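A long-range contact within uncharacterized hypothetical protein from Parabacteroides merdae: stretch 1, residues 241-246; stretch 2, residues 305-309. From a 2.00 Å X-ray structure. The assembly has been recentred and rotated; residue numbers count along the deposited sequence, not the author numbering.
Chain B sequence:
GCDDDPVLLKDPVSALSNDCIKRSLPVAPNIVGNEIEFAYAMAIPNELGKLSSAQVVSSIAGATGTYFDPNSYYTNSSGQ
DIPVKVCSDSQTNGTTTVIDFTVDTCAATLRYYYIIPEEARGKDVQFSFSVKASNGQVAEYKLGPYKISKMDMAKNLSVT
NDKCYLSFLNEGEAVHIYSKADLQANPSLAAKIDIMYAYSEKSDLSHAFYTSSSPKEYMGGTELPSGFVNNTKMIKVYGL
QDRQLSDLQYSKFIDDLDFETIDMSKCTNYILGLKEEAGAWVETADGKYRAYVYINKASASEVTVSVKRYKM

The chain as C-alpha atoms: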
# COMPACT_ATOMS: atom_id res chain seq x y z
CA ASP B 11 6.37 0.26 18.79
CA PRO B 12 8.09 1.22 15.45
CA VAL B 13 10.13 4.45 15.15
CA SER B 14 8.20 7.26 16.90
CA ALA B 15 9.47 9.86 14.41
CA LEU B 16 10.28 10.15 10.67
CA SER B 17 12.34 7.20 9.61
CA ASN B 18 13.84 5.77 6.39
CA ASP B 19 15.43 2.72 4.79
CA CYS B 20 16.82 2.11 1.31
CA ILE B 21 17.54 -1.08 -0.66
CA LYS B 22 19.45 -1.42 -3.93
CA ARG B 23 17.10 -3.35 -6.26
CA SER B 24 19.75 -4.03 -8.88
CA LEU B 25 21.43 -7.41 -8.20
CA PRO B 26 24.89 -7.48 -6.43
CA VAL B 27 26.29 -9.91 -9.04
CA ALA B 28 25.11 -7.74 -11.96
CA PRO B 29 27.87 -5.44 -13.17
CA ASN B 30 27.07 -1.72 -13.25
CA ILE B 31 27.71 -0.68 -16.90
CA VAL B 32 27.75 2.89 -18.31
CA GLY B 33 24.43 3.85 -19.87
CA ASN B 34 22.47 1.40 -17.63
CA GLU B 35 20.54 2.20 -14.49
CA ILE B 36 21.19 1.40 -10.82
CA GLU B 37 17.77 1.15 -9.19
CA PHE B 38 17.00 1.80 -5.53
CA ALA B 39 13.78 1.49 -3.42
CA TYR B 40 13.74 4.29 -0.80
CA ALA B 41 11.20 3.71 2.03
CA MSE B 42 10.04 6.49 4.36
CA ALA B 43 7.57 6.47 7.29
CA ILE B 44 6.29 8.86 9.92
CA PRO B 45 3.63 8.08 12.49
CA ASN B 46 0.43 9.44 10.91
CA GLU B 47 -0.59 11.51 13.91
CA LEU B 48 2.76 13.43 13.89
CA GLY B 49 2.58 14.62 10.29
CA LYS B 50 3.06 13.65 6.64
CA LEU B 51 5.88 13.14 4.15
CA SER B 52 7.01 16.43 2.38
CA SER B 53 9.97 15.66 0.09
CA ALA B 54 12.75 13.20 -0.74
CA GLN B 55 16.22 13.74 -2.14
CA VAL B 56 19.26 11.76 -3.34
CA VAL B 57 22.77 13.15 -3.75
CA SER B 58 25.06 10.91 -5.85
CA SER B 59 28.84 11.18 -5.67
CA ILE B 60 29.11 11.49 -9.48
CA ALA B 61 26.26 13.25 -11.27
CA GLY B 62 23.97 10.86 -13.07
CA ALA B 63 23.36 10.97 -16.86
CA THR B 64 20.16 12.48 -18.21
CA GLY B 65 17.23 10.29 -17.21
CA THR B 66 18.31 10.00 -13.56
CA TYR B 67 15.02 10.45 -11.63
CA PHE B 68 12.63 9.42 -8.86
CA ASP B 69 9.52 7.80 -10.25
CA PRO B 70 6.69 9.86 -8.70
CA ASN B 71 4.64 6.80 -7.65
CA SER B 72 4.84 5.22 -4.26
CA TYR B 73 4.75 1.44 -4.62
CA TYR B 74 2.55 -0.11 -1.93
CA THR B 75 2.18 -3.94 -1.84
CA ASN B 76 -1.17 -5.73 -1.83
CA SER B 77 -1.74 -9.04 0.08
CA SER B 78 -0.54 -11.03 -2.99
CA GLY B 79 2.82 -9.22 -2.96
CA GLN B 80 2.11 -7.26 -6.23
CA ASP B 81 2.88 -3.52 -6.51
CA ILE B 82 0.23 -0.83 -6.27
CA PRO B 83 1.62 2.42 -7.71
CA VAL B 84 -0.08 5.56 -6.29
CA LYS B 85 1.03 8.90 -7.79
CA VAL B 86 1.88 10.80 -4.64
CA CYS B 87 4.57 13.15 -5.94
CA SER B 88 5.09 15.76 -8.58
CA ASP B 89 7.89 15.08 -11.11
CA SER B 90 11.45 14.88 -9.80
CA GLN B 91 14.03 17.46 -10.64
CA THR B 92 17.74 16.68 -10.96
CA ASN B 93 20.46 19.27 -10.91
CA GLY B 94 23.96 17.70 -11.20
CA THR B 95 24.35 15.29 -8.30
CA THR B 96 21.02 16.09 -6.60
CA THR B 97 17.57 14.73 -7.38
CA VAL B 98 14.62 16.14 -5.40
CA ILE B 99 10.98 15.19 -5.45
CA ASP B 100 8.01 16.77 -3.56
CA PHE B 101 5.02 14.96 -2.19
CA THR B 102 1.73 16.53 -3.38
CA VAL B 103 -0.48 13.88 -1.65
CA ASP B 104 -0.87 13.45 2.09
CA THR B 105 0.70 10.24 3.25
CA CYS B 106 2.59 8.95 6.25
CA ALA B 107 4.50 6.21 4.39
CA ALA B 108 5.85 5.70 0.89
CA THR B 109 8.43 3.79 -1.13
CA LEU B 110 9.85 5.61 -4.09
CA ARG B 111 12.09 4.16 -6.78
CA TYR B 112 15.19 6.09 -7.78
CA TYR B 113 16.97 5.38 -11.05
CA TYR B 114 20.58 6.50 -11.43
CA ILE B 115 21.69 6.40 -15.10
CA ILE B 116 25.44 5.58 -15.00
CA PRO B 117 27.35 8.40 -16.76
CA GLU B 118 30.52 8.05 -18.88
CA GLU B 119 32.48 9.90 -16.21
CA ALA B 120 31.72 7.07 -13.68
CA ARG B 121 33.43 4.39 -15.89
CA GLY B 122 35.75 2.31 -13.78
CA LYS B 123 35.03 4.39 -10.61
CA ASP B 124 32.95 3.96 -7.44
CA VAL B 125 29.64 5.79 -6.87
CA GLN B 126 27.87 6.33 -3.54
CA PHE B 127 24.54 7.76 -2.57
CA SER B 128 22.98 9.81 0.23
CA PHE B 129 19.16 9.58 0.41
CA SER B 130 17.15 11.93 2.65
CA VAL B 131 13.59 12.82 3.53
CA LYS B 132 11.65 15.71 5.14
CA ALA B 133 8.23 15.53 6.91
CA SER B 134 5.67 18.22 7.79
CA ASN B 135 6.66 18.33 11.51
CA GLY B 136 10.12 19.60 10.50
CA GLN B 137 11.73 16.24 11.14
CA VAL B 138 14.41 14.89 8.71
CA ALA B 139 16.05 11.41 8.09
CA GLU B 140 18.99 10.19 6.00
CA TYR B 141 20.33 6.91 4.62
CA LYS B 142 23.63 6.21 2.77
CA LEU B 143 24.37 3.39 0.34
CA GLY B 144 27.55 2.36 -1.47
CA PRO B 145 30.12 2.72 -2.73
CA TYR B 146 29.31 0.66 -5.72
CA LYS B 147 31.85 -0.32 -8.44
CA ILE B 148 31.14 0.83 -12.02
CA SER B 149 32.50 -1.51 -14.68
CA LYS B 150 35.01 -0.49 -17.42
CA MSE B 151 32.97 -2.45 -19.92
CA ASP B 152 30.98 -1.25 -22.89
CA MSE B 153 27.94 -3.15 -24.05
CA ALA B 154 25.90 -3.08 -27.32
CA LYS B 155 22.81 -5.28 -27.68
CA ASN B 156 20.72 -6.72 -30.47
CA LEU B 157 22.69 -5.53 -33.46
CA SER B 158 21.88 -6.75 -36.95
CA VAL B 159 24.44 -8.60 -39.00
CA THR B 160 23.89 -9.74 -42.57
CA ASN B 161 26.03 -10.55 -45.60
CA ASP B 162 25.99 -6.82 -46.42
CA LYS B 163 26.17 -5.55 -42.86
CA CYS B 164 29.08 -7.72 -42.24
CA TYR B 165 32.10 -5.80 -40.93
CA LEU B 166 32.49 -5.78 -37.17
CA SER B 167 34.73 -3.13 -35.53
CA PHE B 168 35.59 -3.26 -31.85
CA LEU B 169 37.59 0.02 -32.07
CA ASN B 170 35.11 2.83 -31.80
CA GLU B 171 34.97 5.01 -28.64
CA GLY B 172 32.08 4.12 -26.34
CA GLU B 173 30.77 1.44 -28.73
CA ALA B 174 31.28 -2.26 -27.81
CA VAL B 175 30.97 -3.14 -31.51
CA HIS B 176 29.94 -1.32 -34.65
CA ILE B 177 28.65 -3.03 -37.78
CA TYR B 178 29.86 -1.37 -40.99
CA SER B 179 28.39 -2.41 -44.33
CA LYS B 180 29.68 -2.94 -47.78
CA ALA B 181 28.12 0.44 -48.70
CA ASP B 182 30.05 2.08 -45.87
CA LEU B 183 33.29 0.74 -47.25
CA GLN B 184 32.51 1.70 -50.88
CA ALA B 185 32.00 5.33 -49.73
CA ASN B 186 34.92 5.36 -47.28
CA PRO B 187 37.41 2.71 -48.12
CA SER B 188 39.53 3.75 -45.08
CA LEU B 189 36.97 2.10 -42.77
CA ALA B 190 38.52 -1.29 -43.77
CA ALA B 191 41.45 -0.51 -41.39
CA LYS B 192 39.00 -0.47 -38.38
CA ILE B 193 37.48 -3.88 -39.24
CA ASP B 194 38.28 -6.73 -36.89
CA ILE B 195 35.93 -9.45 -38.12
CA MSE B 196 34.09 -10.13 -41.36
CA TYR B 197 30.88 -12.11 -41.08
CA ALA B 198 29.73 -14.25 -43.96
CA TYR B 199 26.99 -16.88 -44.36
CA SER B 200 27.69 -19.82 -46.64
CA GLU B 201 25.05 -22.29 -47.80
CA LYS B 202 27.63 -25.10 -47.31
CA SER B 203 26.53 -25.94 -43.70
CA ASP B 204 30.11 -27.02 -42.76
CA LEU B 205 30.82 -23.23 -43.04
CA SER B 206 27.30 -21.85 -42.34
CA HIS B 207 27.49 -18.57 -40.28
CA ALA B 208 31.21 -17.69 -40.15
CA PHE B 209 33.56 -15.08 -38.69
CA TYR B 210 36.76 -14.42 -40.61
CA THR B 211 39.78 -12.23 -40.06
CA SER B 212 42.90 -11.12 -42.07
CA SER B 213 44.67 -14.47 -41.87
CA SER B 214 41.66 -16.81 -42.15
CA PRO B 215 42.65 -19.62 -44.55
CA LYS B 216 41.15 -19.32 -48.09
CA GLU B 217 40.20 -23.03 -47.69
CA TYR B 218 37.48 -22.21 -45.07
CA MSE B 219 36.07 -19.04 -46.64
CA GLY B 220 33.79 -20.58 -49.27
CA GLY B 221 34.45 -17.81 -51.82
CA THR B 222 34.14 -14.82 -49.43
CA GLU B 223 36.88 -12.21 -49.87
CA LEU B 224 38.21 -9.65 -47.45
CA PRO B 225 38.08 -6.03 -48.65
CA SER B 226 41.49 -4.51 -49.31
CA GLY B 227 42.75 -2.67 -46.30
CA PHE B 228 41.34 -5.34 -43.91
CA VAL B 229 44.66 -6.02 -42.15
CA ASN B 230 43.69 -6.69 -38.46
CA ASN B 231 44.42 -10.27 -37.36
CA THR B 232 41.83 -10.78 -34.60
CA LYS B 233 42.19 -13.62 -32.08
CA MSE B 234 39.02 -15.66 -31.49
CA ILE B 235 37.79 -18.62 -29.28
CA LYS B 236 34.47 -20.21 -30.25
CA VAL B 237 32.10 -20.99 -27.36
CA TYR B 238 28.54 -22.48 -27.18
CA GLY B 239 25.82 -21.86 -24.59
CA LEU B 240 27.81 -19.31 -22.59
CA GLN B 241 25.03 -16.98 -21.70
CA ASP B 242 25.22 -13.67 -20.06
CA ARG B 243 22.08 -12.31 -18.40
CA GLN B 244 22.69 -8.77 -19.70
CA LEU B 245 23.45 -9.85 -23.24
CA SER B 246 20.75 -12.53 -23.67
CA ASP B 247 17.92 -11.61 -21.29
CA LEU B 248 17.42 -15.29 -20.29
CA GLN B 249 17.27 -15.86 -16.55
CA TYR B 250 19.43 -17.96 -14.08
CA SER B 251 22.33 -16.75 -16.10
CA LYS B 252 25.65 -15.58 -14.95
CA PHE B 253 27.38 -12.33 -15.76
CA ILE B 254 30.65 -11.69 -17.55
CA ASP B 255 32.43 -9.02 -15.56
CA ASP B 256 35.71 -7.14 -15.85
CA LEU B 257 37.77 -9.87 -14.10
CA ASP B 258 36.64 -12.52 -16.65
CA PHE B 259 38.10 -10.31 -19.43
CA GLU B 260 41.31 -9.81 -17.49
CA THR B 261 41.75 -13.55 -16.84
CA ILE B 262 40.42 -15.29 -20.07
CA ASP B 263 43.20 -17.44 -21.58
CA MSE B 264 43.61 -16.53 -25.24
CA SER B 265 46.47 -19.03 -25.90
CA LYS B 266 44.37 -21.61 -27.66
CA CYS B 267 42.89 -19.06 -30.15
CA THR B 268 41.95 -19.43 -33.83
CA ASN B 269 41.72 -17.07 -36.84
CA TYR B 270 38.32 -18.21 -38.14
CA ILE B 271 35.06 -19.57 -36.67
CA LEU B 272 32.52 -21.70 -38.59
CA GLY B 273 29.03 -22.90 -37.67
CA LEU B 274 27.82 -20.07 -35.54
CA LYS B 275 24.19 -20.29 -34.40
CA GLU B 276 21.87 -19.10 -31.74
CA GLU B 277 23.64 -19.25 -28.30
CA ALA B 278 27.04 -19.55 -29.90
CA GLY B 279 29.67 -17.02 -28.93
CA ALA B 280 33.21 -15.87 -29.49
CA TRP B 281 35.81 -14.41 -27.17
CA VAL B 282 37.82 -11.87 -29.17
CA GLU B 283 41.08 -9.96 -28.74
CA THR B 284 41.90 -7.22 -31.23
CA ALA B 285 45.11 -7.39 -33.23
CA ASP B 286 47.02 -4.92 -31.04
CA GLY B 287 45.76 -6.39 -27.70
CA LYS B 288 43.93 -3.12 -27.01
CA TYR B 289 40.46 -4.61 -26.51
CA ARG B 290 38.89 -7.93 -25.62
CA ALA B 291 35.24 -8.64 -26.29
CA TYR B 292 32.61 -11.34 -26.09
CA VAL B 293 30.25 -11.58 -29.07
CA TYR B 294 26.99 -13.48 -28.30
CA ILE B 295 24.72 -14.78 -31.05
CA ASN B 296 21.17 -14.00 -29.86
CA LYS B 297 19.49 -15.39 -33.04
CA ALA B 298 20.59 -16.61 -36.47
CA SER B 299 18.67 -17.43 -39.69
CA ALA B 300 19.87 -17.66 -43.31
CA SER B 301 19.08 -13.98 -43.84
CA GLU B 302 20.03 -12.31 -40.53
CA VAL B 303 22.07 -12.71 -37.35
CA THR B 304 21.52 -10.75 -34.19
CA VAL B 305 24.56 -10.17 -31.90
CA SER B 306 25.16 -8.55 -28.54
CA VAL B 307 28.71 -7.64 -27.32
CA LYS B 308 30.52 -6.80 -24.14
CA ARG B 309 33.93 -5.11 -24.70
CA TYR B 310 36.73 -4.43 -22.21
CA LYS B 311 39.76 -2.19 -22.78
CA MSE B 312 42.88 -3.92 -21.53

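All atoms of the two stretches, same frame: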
# COMPACT_ATOMS: atom_id res chain seq x y z
N GLN B 241 26.07 -17.98 -21.60
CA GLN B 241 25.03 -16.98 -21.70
C GLN B 241 25.36 -15.94 -20.66
O GLN B 241 26.03 -16.20 -19.67
CB GLN B 241 23.61 -17.56 -21.62
CG GLN B 241 23.28 -18.37 -22.89
CD GLN B 241 21.83 -18.84 -23.05
OE1 GLN B 241 21.18 -18.50 -24.04
NE2 GLN B 241 21.33 -19.63 -22.11
N ASP B 242 24.99 -14.73 -20.96
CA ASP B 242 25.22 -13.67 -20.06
C ASP B 242 23.84 -13.04 -19.90
O ASP B 242 23.13 -12.81 -20.89
CB ASP B 242 26.25 -12.74 -20.69
CG ASP B 242 26.43 -11.46 -19.92
OD1 ASP B 242 25.50 -10.65 -19.89
OD2 ASP B 242 27.49 -11.31 -19.29
N ARG B 243 23.46 -12.77 -18.67
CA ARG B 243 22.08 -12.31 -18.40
C ARG B 243 21.81 -10.94 -19.04
O ARG B 243 20.71 -10.66 -19.52
CB ARG B 243 21.82 -12.26 -16.88
CG ARG B 243 20.45 -12.70 -16.38
CD ARG B 243 19.29 -12.24 -17.25
NE ARG B 243 18.00 -12.37 -16.58
CZ ARG B 243 16.86 -11.79 -16.99
NH1 ARG B 243 16.83 -11.00 -18.06
NH2 ARG B 243 15.75 -12.00 -16.31
N GLN B 244 22.84 -10.10 -19.10
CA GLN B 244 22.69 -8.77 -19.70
C GLN B 244 22.65 -8.86 -21.20
O GLN B 244 21.96 -8.11 -21.85
CB GLN B 244 23.81 -7.83 -19.22
CG GLN B 244 23.69 -7.55 -17.76
CD GLN B 244 24.88 -6.86 -17.13
OE1 GLN B 244 26.04 -7.25 -17.30
NE2 GLN B 244 24.59 -5.90 -16.25
N LEU B 245 23.43 -9.77 -21.78
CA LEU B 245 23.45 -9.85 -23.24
C LEU B 245 22.29 -10.64 -23.85
O LEU B 245 21.95 -10.42 -25.01
CB LEU B 245 24.79 -10.46 -23.71
CG LEU B 245 26.07 -9.66 -23.45
CD1 LEU B 245 27.23 -10.55 -23.81
CD2 LEU B 245 26.09 -8.40 -24.26
N SER B 246 21.72 -11.59 -23.11
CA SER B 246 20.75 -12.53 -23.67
C SER B 246 19.36 -12.44 -23.07
O SER B 246 18.40 -13.00 -23.62
CB SER B 246 21.25 -13.96 -23.46
OG SER B 246 20.88 -14.36 -22.17
N VAL B 305 23.47 -10.02 -32.87
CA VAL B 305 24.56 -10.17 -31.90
C VAL B 305 24.43 -9.14 -30.80
O VAL B 305 23.83 -8.10 -31.01
CB VAL B 305 25.96 -10.09 -32.58
CG1 VAL B 305 26.09 -11.07 -33.73
CG2 VAL B 305 26.26 -8.68 -33.06
N SER B 306 24.97 -9.47 -29.65
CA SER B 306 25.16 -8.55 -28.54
C SER B 306 26.60 -8.71 -28.02
O SER B 306 27.12 -9.81 -28.00
CB SER B 306 24.18 -8.90 -27.44
OG SER B 306 22.85 -8.82 -27.95
N VAL B 307 27.24 -7.64 -27.59
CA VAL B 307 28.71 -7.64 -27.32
C VAL B 307 29.00 -6.89 -26.05
O VAL B 307 28.44 -5.82 -25.82
CB VAL B 307 29.48 -6.98 -28.49
CG1 VAL B 307 30.99 -6.87 -28.23
CG2 VAL B 307 29.18 -7.68 -29.81
N LYS B 308 29.82 -7.48 -25.19
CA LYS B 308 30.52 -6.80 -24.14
C LYS B 308 31.95 -6.61 -24.58
O LYS B 308 32.54 -7.51 -25.19
CB LYS B 308 30.50 -7.57 -22.86
CG LYS B 308 29.21 -7.38 -22.08
CD LYS B 308 29.10 -8.27 -20.86
CE LYS B 308 27.92 -7.91 -19.96
NZ LYS B 308 27.85 -8.78 -18.76
N ARG B 309 32.49 -5.41 -24.35
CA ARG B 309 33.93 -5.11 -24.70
C ARG B 309 34.64 -4.53 -23.49
O ARG B 309 34.04 -3.81 -22.69
CB ARG B 309 33.97 -4.13 -25.86
CG ARG B 309 35.37 -3.81 -26.38
CD ARG B 309 35.41 -2.67 -27.37
NE ARG B 309 35.08 -1.40 -26.75
CZ ARG B 309 35.09 -0.21 -27.35
NH1 ARG B 309 35.45 -0.10 -28.62
NH2 ARG B 309 34.73 0.88 -26.67

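The contact joins a short helical turn, residues 243-246 with the loop residues leading into it, to a segment, residues 305-309, of a longer strand, with touching residues at least 61 positions apart in sequence. Its polar centre is the ammonium group of K308. NZ of K308 forms a salt bridge with OD2 of D242 at 2.6 Å, which is also a hydrogen bond, with the lysine as donor. The same nitrogen donates to OE1 of Q244 at 2.8 Å, so one ammonium group ties the strand to both the residue before the helix and a residue in its first turn. NZ also has a hydrogen-bonding partner elsewhere in the structure.

K308 reaches this site with an extended side chain: chi1 is m at -82°, and chi2, chi3 and chi4 are all t. A long aliphatic chain with a charged end suits the position, because its methylenes run from the strand past the leucine of the helix before the ammonium meets its acceptors. K308 is buried, and so is D242, which places opposite charges together away from solvent.

While OD2 of D242 accepts from NZ of K308, and also bonds elsewhere in the structure, OD1 caps the helix: it accepts from the backbone N of L245 at 2.9 Å and, in a weak bond with an N-H...acceptor angle of 124°, from N of Q244 at 2.8 Å. Aspartate suits this N-cap position because its short side chain, here with chi1 t, can bring an oxygen back to the free amides of the first turn while its carboxylate also meets K308. O of D242 also accepts from S246, from its backbone N at 2.9 Å and its side-chain OG at 3.0 Å. S246 itself does not touch the strand.

Q244 turns its CB toward the strand, and its side chain, chi1 m and chi2 t, carries OE1 to the lysine. The amide offers a neutral acceptor beside the charged one, while its NE2 is hydrogen-bonded elsewhere in the structure.

Outward from this polar cluster, L245 supplies the packing. It is buried, and the strand covers 94 Å² of it, nearly matched by the 93 Å² of K308 covered in return; the whole contact buries 281 Å² summed over both sides. With chi1 m and chi2 t, the leucine lays CD2 against the strand, 3.6 Å from N of V307, 3.7 Å from CB of S306 and 3.9 Å from CG of K308. Its methyl thus meets both backbone and the aliphatic part of the lysine.

CA of S306 and CA of L245, 5.7 Å apart, are the nearest CA pair across the two stretches. CD2 of L245 packs beside CB of the small S306, whose OG lies 3.5 Å from O of L245. Strand alternation sets the pattern: CB of S306 and of K308 points toward the helical turn, whereas CB of V305 and of V307 points away, leaving V307 to meet the leucine through its backbone.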